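Local coordinates for NYN domain-containing protein (Vibrio parahaemolyticus, PDB 2QIP) that is of unknown function but carries a NYN domain of the PIN clan, and so may act as a nuclease on RNA, at residues Ile69-Gly72 with Glu76-Leu79; Ala13-Val18 with Leu100-Ile105. All coordinates share one frame; numbering follows the deposited sequence.

Interaction 1 of 2, residues Ile69-Gly72 with Glu76-Leu79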
loop_
_atom_site.group_PDB
_atom_site.type_symbol
_atom_site.label_atom_id
_atom_site.label_comp_id
_atom_site.label_asym_id
_atom_site.label_seq_id
_atom_site.Cartn_x
_atom_site.Cartn_y
_atom_site.Cartn_z
ATOM N N ILE A 69 -8.539 -16.239 19.262
ATOM C CA ILE A 69 -9.961 -16.276 18.880
ATOM C C ILE A 69 -10.104 -16.127 17.360
ATOM O O ILE A 69 -10.826 -16.905 16.715
ATOM C CB ILE A 69 -10.761 -15.209 19.629
ATOM C CG1 ILE A 69 -10.883 -15.605 21.113
ATOM C CG2 ILE A 69 -12.141 -14.990 18.968
ATOM C CD1 ILE A 69 -11.403 -14.501 22.001
ATOM N N LEU A 70 -9.388 -15.161 16.781
ATOM C CA LEU A 70 -9.486 -14.972 15.329
ATOM C C LEU A 70 -9.093 -16.210 14.546
ATOM O O LEU A 70 -9.725 -16.530 13.548
ATOM C CB LEU A 70 -8.627 -13.809 14.877
ATOM C CG LEU A 70 -9.021 -12.423 15.369
ATOM C CD1 LEU A 70 -8.059 -11.380 14.822
ATOM C CD2 LEU A 70 -10.474 -12.077 15.021
ATOM N N ARG A 71 -8.026 -16.887 14.968
ATOM C CA ARG A 71 -7.619 -18.105 14.279
ATOM C C ARG A 71 -8.720 -19.157 14.368
ATOM O O ARG A 71 -9.003 -19.847 13.389
ATOM C CB ARG A 71 -6.294 -18.640 14.833
ATOM C CG ARG A 71 -5.108 -17.705 14.643
ATOM C CD ARG A 71 -3.778 -18.318 15.116
ATOM N NE ARG A 71 -2.784 -17.260 15.117
ATOM C CZ ARG A 71 -2.428 -16.579 16.199
ATOM N NH1 ARG A 71 -2.912 -16.910 17.399
ATOM N NH2 ARG A 71 -1.570 -15.581 16.091
ATOM N N GLY A 72 -9.357 -19.232 15.537
ATOM C CA GLY A 72 -10.488 -20.140 15.763
ATOM C C GLY A 72 -11.691 -19.878 14.876
ATOM O O GLY A 72 -12.388 -20.805 14.464
ATOM N N GLU A 76 -6.349 -16.764 8.993
ATOM C CA GLU A 76 -4.899 -16.743 9.213
ATOM C C GLU A 76 -4.586 -15.337 9.736
ATOM O O GLU A 76 -4.941 -14.345 9.095
ATOM C CB GLU A 76 -4.103 -17.028 7.935
ATOM C CG GLU A 76 -2.596 -16.904 8.208
ATOM C CD GLU A 76 -1.660 -17.303 7.072
ATOM O OE1 GLU A 76 -2.126 -17.761 6.006
ATOM O OE2 GLU A 76 -0.420 -17.161 7.269
ATOM N N VAL A 77 -3.981 -15.245 10.919
ATOM C CA VAL A 77 -3.657 -13.963 11.501
ATOM C C VAL A 77 -2.276 -13.552 11.016
ATOM O O VAL A 77 -1.294 -14.282 11.211
ATOM C CB VAL A 77 -3.753 -13.985 13.039
ATOM C CG1 VAL A 77 -3.165 -12.719 13.629
ATOM C CG2 VAL A 77 -5.228 -14.166 13.482
HETATM N N MSE A 78 -2.232 -12.398 10.345
HETATM C CA MSE A 78 -0.999 -11.862 9.792
HETATM C C MSE A 78 -0.522 -10.764 10.722
HETATM O O MSE A 78 -1.126 -9.698 10.781
HETATM C CB MSE A 78 -1.257 -11.282 8.389
HETATM C CG MSE A 78 -1.952 -12.254 7.437
HETATM SE SE MSE A 78 -0.822 -13.764 7.002
HETATM C CE MSE A 78 0.474 -12.762 5.954
ATOM N N LEU A 79 0.556 -11.018 11.466
ATOM C CA LEU A 79 1.086 -10.005 12.390
ATOM C C LEU A 79 2.130 -9.161 11.668
ATOM O O LEU A 79 2.970 -9.691 10.929
ATOM C CB LEU A 79 1.707 -10.688 13.606
ATOM C CG LEU A 79 0.707 -11.554 14.381
ATOM C CD1 LEU A 79 1.354 -12.395 15.547
ATOM C CD2 LEU A 79 -0.462 -10.695 14.911
HETATM O O HOH W 1 -2.746 -17.593 12.096
HETATM O O HOH W 2 -0.558 -15.637 13.459
#
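The beta-alpha-beta unit formed by strand 46-55, helix 61-73 and strand 76-79 closes here, where Leu70 and Arg71 on the last turns of the helix meet Val77 on the strand that follows. Only three residues separate the two segments, and Arg71 and Glu76 bring their CA atoms to 5.9 Å. One methyl group carries most of the apolar contact: Val77 CG2 lies 3.7 Å from Leu70 CB and equally 3.7 Å from Arg71 CG, so it is set against neighbouring residues of the helix. It is directed there by the valine torsion, with CG1 anti to the backbone N (chi1 169°) and CG2 anti to the carbonyl carbon. Both helix side chains cross the valine at about a right angle.

Beyond CG, the Arg71 chain runs extended to NE, which carries the guanidinium alongside the strand. Val77 packs loosely over one face of this group with CG2, while Leu79 CD1 approaches its edge, 4.4 Å from NH2. The segments share no direct hydrogen bond; two waters in the guanidinium plane bridge them instead. Water 1 accepts a weak bond from Arg71 NE and a bond of 2.9 Å from Val77 N. Water 2 accepts from Arg71 NH2 at 2.8 Å and donates to Val77 O at 2.7 Å. Both backbone polar atoms of Val77 are thereby satisfied on the outer border of the strand, and the two water bridges may restrain rotation of the guanidinium.

Strand 76-79 is an outermost strand of the parallel sheet within this chain. On its inner side Glu76 and Met78, a selenomethionine, exchange backbone hydrogen bonds with Ala51, Ala53 and Ala55 of strand 46-55, and Leu70 reaches Ala53 from helix 61-73.

Interaction 2 of 2, residues Ala13-Val18 with Leu100-Ile105. With EDO (1,2-ethanediol), chain D.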
loop_
_atom_site.group_PDB
_atom_site.type_symbol
_atom_site.label_atom_id
_atom_site.label_comp_id
_atom_site.label_asym_id
_atom_site.label_seq_id
_atom_site.Cartn_x
_atom_site.Cartn_y
_atom_site.Cartn_z
ATOM N N ALA A 13 -12.104 -14.201 -1.167
ATOM C CA ALA A 13 -10.964 -13.943 -0.286
ATOM C C ALA A 13 -11.379 -12.851 0.667
ATOM O O ALA A 13 -11.973 -11.870 0.227
ATOM C CB ALA A 13 -9.770 -13.470 -1.084
ATOM N N ILE A 14 -11.031 -13.004 1.943
ATOM C CA ILE A 14 -11.352 -11.976 2.934
ATOM C C ILE A 14 -10.038 -11.390 3.444
ATOM O O ILE A 14 -9.113 -12.140 3.755
ATOM C CB ILE A 14 -12.150 -12.567 4.123
ATOM C CG1 ILE A 14 -13.463 -13.201 3.653
ATOM C CG2 ILE A 14 -12.424 -11.457 5.163
ATOM C CD1 ILE A 14 -14.156 -14.025 4.708
ATOM N N LEU A 15 -9.971 -10.057 3.517
ATOM C CA LEU A 15 -8.826 -9.359 4.119
ATOM C C LEU A 15 -9.381 -8.365 5.126
ATOM O O LEU A 15 -10.150 -7.471 4.747
ATOM C CB LEU A 15 -7.998 -8.605 3.080
ATOM C CG LEU A 15 -7.256 -9.467 2.047
ATOM C CD1 LEU A 15 -8.142 -9.792 0.829
ATOM C CD2 LEU A 15 -5.984 -8.741 1.617
ATOM N N VAL A 16 -9.015 -8.546 6.396
ATOM C CA VAL A 16 -9.463 -7.639 7.462
ATOM C C VAL A 16 -8.348 -6.730 7.955
ATOM O O VAL A 16 -7.304 -7.200 8.390
ATOM C CB VAL A 16 -10.043 -8.413 8.670
ATOM C CG1 VAL A 16 -10.625 -7.421 9.676
ATOM C CG2 VAL A 16 -11.124 -9.396 8.218
ATOM N N ASP A 17 -8.606 -5.428 7.888
ATOM C CA ASP A 17 -7.690 -4.422 8.415
ATOM C C ASP A 17 -8.083 -4.293 9.902
ATOM O O ASP A 17 -8.933 -3.454 10.260
ATOM C CB ASP A 17 -7.958 -3.143 7.616
ATOM C CG ASP A 17 -7.031 -1.989 7.936
ATOM O OD1 ASP A 17 -6.179 -2.059 8.839
ATOM O OD2 ASP A 17 -7.191 -0.962 7.233
ATOM N N VAL A 18 -7.507 -5.153 10.757
ATOM C CA VAL A 18 -7.950 -5.256 12.152
ATOM C C VAL A 18 -7.821 -3.925 12.883
ATOM O O VAL A 18 -8.716 -3.565 13.640
ATOM C CB VAL A 18 -7.167 -6.382 12.898
ATOM C CG1 VAL A 18 -7.415 -6.348 14.410
ATOM C CG2 VAL A 18 -7.519 -7.765 12.312
ATOM N N LEU A 100 -0.532 -5.772 -1.397
ATOM C CA LEU A 100 0.215 -6.880 -2.022
ATOM C C LEU A 100 -0.622 -8.166 -2.070
ATOM O O LEU A 100 -0.700 -8.840 -3.103
ATOM C CB LEU A 100 1.493 -7.152 -1.238
ATOM C CG LEU A 100 2.582 -6.101 -1.371
ATOM C CD1 LEU A 100 3.661 -6.416 -0.344
ATOM C CD2 LEU A 100 3.155 -6.053 -2.775
ATOM N N ASP A 101 -1.220 -8.517 -0.939
ATOM C CA ASP A 101 -1.937 -9.787 -0.837
ATOM C C ASP A 101 -3.252 -9.782 -1.620
ATOM O O ASP A 101 -3.630 -10.820 -2.190
ATOM C CB ASP A 101 -2.198 -10.133 0.641
ATOM C CG ASP A 101 -0.957 -10.623 1.370
ATOM O OD1 ASP A 101 0.100 -10.867 0.725
ATOM O OD2 ASP A 101 -1.072 -10.790 2.614
ATOM N N ALA A 102 -3.952 -8.647 -1.633
ATOM C CA ALA A 102 -5.236 -8.583 -2.315
ATOM C C ALA A 102 -5.027 -8.761 -3.818
ATOM O O ALA A 102 -5.777 -9.481 -4.470
ATOM C CB ALA A 102 -5.926 -7.269 -2.027
ATOM N N ILE A 103 -4.005 -8.103 -4.370
ATOM C CA ILE A 103 -3.717 -8.319 -5.807
ATOM C C ILE A 103 -3.285 -9.746 -6.103
ATOM O O ILE A 103 -3.686 -10.329 -7.129
ATOM C CB ILE A 103 -2.647 -7.356 -6.306
ATOM C CG1 ILE A 103 -3.256 -5.979 -6.435
ATOM C CG2 ILE A 103 -2.028 -7.828 -7.649
ATOM C CD1 ILE A 103 -4.392 -5.848 -7.516
ATOM N N GLU A 104 -2.467 -10.324 -5.216
ATOM C CA GLU A 104 -2.052 -11.705 -5.402
ATOM C C GLU A 104 -3.223 -12.695 -5.412
ATOM O O GLU A 104 -3.218 -13.671 -6.172
ATOM C CB GLU A 104 -1.004 -12.108 -4.362
ATOM C CG GLU A 104 0.392 -11.710 -4.755
ATOM C CD GLU A 104 1.400 -12.121 -3.704
ATOM O OE1 GLU A 104 2.305 -11.315 -3.418
ATOM O OE2 GLU A 104 1.253 -13.225 -3.135
ATOM N N ILE A 105 -4.220 -12.473 -4.562
ATOM C CA ILE A 105 -5.302 -13.444 -4.443
ATOM C C ILE A 105 -6.408 -13.210 -5.473
ATOM O O ILE A 105 -7.160 -14.128 -5.772
ATOM C CB ILE A 105 -5.858 -13.493 -2.980
ATOM C CG1 ILE A 105 -6.608 -14.810 -2.715
ATOM C CG2 ILE A 105 -6.764 -12.282 -2.683
ATOM C CD1 ILE A 105 -5.743 -16.031 -2.687
HETATM C C1 EDO D . 3.966 -14.086 -2.362
HETATM O O1 EDO D . 3.112 -14.117 -1.217
HETATM C C2 EDO D . 5.138 -15.042 -2.251
HETATM O O2 EDO D . 6.323 -14.277 -2.006
#
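Apolar packing joins Ala13 and Leu15, alternate residues of strand 10-17, to Ala102 and Ile105 on the last turns of helix 95-105. The helix thus covers one face of the central strands in the parallel alpha/beta sheet of the NYN domain. The short axes run antiparallel, at 175°, and approach to 9.7 Å, a spacing compatible with a helix layered on a sheet. At one end Ala13 CB lies 3.6 Å from Ile105 CG2 and 3.8 Å from Ile105 CG1. Because CG1 is anti to the backbone N (chi1 -160°), CG2 falls between N and the carbonyl carbon, and both branches face the alanine methyl. Farther along the strand, a single methyl of leucine makes the contact: Leu15 CD2 is 3.9 Å from Ala102 CB and 3.8 Å from Ala102 N, and it also meets Asp101 CB at 4.2 Å.

No hydrogen bond crosses between the segments; the polar groups look elsewhere. Asp101 touches Leu15 through its CB, while its carboxylate bonds by OD2 to Tyr54 OH and by OD1 forms a salt bridge to Arg127 of the second subunit. Glu104 OE1 meets that same arginine in another salt bridge. Asp17 ends strand 10-17 and leads into helix 18-29 from the N-cap position, with OD2 bonded to Ser116 OG.

Strand 10-17 lies inside the parallel sheet, between strands 46-55 and 111-115, and pairs through Ile14 with the first and through Ala13 and Leu15 with the second. Helix 122-132 flanks helix 95-105, Leu124 packing against Ala102 and Ile103, and the latter also meets Leu100 of the second subunit.

Overall arrangement
Both contacts set a helix against the same parallel sheet, but at different depths. Interaction 2 is buried, its centre about 7 Å from the centre of the chain, on an interior strand; interaction 1 is partly buried, its centre about 12 Å from the same point, on a border strand. The chemistry follows: apolar packing, with no hydrogen bond between the segments, joins 13-18 to 100-105, whereas 69-72 and 76-79 add water bridges to theirs. Interaction 1 is local in sequence and nested within the 81 residues that interaction 2 spans. Strand 76-79 leads on to helix 95-105, and the contacts touch where Met78 CE lies 4.2 Å from Asp101 OD2. Only interaction 2 reaches the second subunit.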